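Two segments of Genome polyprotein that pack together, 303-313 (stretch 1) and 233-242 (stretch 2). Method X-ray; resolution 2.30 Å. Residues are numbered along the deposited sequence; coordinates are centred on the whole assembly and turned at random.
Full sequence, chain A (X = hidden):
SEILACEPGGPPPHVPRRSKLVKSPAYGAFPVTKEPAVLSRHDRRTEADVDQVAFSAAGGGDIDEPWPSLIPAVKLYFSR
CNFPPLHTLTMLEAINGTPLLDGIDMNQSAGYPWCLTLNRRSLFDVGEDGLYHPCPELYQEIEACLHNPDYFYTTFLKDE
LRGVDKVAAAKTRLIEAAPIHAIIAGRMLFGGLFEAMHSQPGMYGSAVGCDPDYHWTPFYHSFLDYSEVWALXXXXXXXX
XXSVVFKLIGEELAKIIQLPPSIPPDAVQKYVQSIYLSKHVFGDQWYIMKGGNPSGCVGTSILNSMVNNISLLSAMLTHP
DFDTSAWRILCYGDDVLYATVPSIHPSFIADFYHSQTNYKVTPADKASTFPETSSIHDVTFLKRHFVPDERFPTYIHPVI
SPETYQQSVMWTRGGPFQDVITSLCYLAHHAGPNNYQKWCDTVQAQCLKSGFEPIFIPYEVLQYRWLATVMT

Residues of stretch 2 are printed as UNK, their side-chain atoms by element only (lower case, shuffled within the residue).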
# COMPACT_ATOMS: atom_id res chain seq x y z
N LEU A 303 -6.69 -5.42 -4.13
CA LEU A 303 -6.43 -6.73 -4.71
C LEU A 303 -5.20 -7.39 -4.09
O LEU A 303 -5.15 -8.62 -3.97
CB LEU A 303 -6.27 -6.61 -6.22
CG LEU A 303 -7.44 -5.93 -6.94
CD1 LEU A 303 -7.20 -5.83 -8.43
CD2 LEU A 303 -8.75 -6.65 -6.65
N ASN A 304 -4.20 -6.59 -3.69
CA ASN A 304 -3.05 -7.15 -2.99
C ASN A 304 -3.45 -7.76 -1.65
O ASN A 304 -2.94 -8.81 -1.26
CB ASN A 304 -1.98 -6.07 -2.78
CG ASN A 304 -0.94 -6.07 -3.87
OD1 ASN A 304 -1.24 -6.30 -5.05
ND2 ASN A 304 0.31 -5.81 -3.49
N SER A 305 -4.36 -7.09 -0.93
CA SER A 305 -4.88 -7.64 0.32
C SER A 305 -5.50 -9.01 0.09
O SER A 305 -5.23 -9.96 0.83
CB SER A 305 -5.92 -6.70 0.92
OG SER A 305 -5.33 -5.51 1.41
N MET A 306 -6.35 -9.12 -0.93
CA MET A 306 -6.95 -10.41 -1.24
C MET A 306 -5.89 -11.44 -1.60
O MET A 306 -5.93 -12.57 -1.11
CB MET A 306 -7.97 -10.25 -2.37
CG MET A 306 -9.03 -9.20 -2.04
SD MET A 306 -10.28 -8.95 -3.32
CE MET A 306 -10.88 -10.59 -3.55
N VAL A 307 -4.90 -11.05 -2.41
CA VAL A 307 -3.79 -11.95 -2.74
C VAL A 307 -3.10 -12.42 -1.46
O VAL A 307 -2.82 -13.61 -1.29
CB VAL A 307 -2.80 -11.26 -3.68
CG1 VAL A 307 -1.48 -12.03 -3.74
CG2 VAL A 307 -3.39 -11.11 -5.07
N ASN A 308 -2.81 -11.49 -0.56
CA ASN A 308 -2.14 -11.84 0.68
C ASN A 308 -2.98 -12.79 1.52
O ASN A 308 -2.47 -13.78 2.06
CB ASN A 308 -1.82 -10.57 1.46
CG ASN A 308 -0.59 -10.70 2.32
OD1 ASN A 308 -0.18 -11.81 2.67
ND2 ASN A 308 0.03 -9.58 2.64
N ASN A 309 -4.28 -12.51 1.65
CA ASN A 309 -5.17 -13.40 2.40
C ASN A 309 -5.16 -14.81 1.81
O ASN A 309 -5.00 -15.80 2.53
CB ASN A 309 -6.59 -12.84 2.42
CG ASN A 309 -6.85 -11.92 3.60
OD1 ASN A 309 -7.55 -12.28 4.55
ND2 ASN A 309 -6.30 -10.71 3.54
N ILE A 310 -5.31 -14.91 0.48
CA ILE A 310 -5.34 -16.21 -0.19
C ILE A 310 -4.04 -16.96 0.04
O ILE A 310 -4.03 -18.16 0.35
CB ILE A 310 -5.63 -16.03 -1.69
CG1 ILE A 310 -6.92 -15.24 -1.92
CG2 ILE A 310 -5.68 -17.38 -2.39
CD1 ILE A 310 -8.15 -16.06 -2.00
N SER A 311 -2.91 -16.27 -0.13
CA SER A 311 -1.61 -16.92 -0.01
C SER A 311 -1.39 -17.45 1.40
O SER A 311 -0.97 -18.60 1.58
CB SER A 311 -0.50 -15.95 -0.41
OG SER A 311 -0.73 -15.44 -1.71
N LEU A 312 -1.68 -16.63 2.41
CA LEU A 312 -1.53 -17.07 3.80
C LEU A 312 -2.42 -18.27 4.10
O LEU A 312 -1.98 -19.25 4.71
CB LEU A 312 -1.85 -15.93 4.76
CG LEU A 312 -0.87 -14.76 4.80
CD1 LEU A 312 -1.55 -13.52 5.37
CD2 LEU A 312 0.37 -15.12 5.60
N LEU A 313 -3.69 -18.21 3.66
CA LEU A 313 -4.60 -19.33 3.89
C LEU A 313 -4.10 -20.60 3.21
O LEU A 313 -4.24 -21.70 3.76
CB LEU A 313 -6.00 -18.96 3.39
CG LEU A 313 -6.76 -17.93 4.24
CD1 LEU A 313 -7.89 -17.29 3.45
CD2 LEU A 313 -7.31 -18.57 5.50
N UNK A 233 6.21 -9.58 7.38
CA UNK A 233 6.34 -8.73 6.21
C UNK A 233 6.94 -9.54 5.07
O UNK A 233 7.67 -10.50 5.29
o UNK A 233 8.13 -6.10 4.81
c UNK A 233 7.20 -7.50 6.51
c UNK A 233 7.09 -6.43 5.44
o UNK A 233 5.97 -5.92 5.21
N UNK A 234 6.61 -9.14 3.85
CA UNK A 234 7.18 -9.75 2.66
C UNK A 234 8.32 -8.88 2.15
O UNK A 234 8.25 -7.64 2.20
c UNK A 234 5.01 -10.88 1.87
c UNK A 234 4.97 -12.13 1.26
c UNK A 234 2.95 -11.41 3.01
c UNK A 234 2.93 -12.65 2.40
o UNK A 234 1.91 -13.54 2.66
c UNK A 234 3.98 -10.54 2.74
c UNK A 234 6.13 -9.91 1.56
c UNK A 234 3.94 -13.02 1.53
N UNK A 235 9.37 -9.52 1.65
CA UNK A 235 10.39 -8.84 0.87
C UNK A 235 10.09 -9.06 -0.60
O UNK A 235 9.89 -10.20 -1.04
c UNK A 235 11.79 -9.36 1.22
o UNK A 235 11.77 -10.75 1.51
N UNK A 236 10.02 -7.96 -1.36
CA UNK A 236 9.74 -8.01 -2.80
C UNK A 236 8.38 -8.64 -3.09
O UNK A 236 8.23 -9.44 -4.02
c UNK A 236 12.22 -8.47 -2.97
n UNK A 236 12.80 -9.49 -2.34
o UNK A 236 12.76 -7.36 -3.07
c UNK A 236 10.85 -8.73 -3.56
N UNK A 237 7.38 -8.29 -2.28
CA UNK A 237 6.02 -8.79 -2.48
C UNK A 237 5.49 -8.45 -3.87
O UNK A 237 4.85 -9.28 -4.52
c UNK A 237 5.10 -8.23 -1.40
c UNK A 237 2.60 -8.09 -1.39
c UNK A 237 2.35 -10.83 -1.18
c UNK A 237 3.74 -8.87 -1.34
c UNK A 237 1.22 -10.04 -1.23
c UNK A 237 3.61 -10.24 -1.24
c UNK A 237 1.34 -8.67 -1.33
N UNK A 238 5.77 -7.23 -4.34
CA UNK A 238 5.24 -6.77 -5.62
C UNK A 238 5.86 -7.48 -6.81
O UNK A 238 5.34 -7.36 -7.92
c UNK A 238 4.83 -4.48 -4.61
o UNK A 238 3.62 -4.67 -4.35
o UNK A 238 5.55 -3.70 -3.95
c UNK A 238 5.45 -5.26 -5.75
N UNK A 239 6.95 -8.22 -6.61
CA UNK A 239 7.55 -9.01 -7.67
C UNK A 239 7.26 -10.50 -7.55
O UNK A 239 7.21 -11.20 -8.57
o UNK A 239 9.40 -7.49 -8.12
c UNK A 239 9.07 -8.80 -7.70
N UNK A 240 7.05 -11.00 -6.34
CA UNK A 240 6.95 -12.44 -6.10
C UNK A 240 5.53 -12.98 -6.19
O UNK A 240 5.35 -14.20 -6.15
o UNK A 240 6.94 -11.94 -3.73
c UNK A 240 9.04 -12.56 -4.72
c UNK A 240 7.54 -12.78 -4.72
N UNK A 241 4.52 -12.12 -6.30
CA UNK A 241 3.14 -12.59 -6.39
C UNK A 241 2.97 -13.34 -7.70
O UNK A 241 3.24 -12.79 -8.78
c UNK A 241 2.04 -10.92 -4.86
c UNK A 241 0.78 -11.87 -6.79
c UNK A 241 2.14 -11.43 -6.30
c UNK A 241 1.40 -9.56 -4.75
N UNK A 242 2.54 -14.60 -7.66
CA UNK A 242 2.40 -15.37 -8.90
C UNK A 242 1.13 -15.02 -9.65
O UNK A 242 0.11 -14.64 -9.07
c UNK A 242 2.37 -16.82 -8.41
c UNK A 242 1.86 -16.73 -7.02
c UNK A 242 2.34 -15.43 -6.46

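Position 233 carries two carbons, the second bearing two oxygens, which is a carboxylate: Asp233. It lies on a strand, its CA-to-CB bond points away from the helix 303-313, and it makes no contact there; partly exposed, its carboxylate is not buried against the helix.

At position 234 one carbon leads to a six-carbon ring bearing an oxygen, and that oxygen lies 2.7 Å from OD1 of Asn308. This is Tyr234. Its CB points toward the helix, and the long ring delivers OH to Asn308 OD1 in a weak hydrogen bond, although the proton has another acceptor within reach. Leu312 CD2 packs 3.7 Å from the same OH.

Position 235 has one carbon and one oxygen, and is Ser235, small and polar at a partly exposed site out of reach of the helix. Position 236 has two carbons, the second carrying one oxygen and one nitrogen, an amide: Asn236. Its phi/psi of 60/42 is left-handed, a conformation asparagine tolerates better than most residues. It occupies the N-cap position of a short helix, but its side chain makes no capping bond.

Position 237 has one carbon and a six-carbon ring without oxygen, hence Phe237. Buried, flat and apolar, with CB toward the helix, the ring approaches three residues of stretch 1: CE2 is 3.7 Å from Asn304 ND2, while CZ is 4.0 Å from Asn308 CG and 4.2 Å from Val307 CG1.

At position 238 two carbons end in two oxygens: Asp238, whose carboxylate suits a partly exposed site. Its OD1 comes within 3.6 Å of Asn304 ND2, a polar approach too long to count as a hydrogen bond. Position 239, with one carbon and one oxygen, is Ser239, again small, polar, partly exposed and out of reach.

Position 240 has one carbon carrying an oxygen and a carbon, the branched pattern of Thr240. It faces no residue of stretch 1; instead OG1 donates to Asn236 O at 2.8 Å, tying the short helix together.

Position 241 has four carbons, forked at the first with one arm two carbons long: Ile241. Buried and directed toward the helix, it offers apolar surface: CG2 meets Val307 CG1 at 3.8 Å, and CD1 lies 4.1 Å from Asn304 ND2. Position 242 closes three carbons onto its own backbone nitrogen, making Pro242; its ring restrains phi, here -79°, compatible with its N-cap position.

The contact buries 362 Å² in all. Val307 packs against Phe237 and Ile241, forming its apolar part, while Asn304 and Asn308 bring their amides close to the Phe237 ring. The tyrosine hydroxyl adds a polar link, so apolar packing is joined by one weak hydrogen bond.

Stretch 2 (233-242) DYSNFDSTIP
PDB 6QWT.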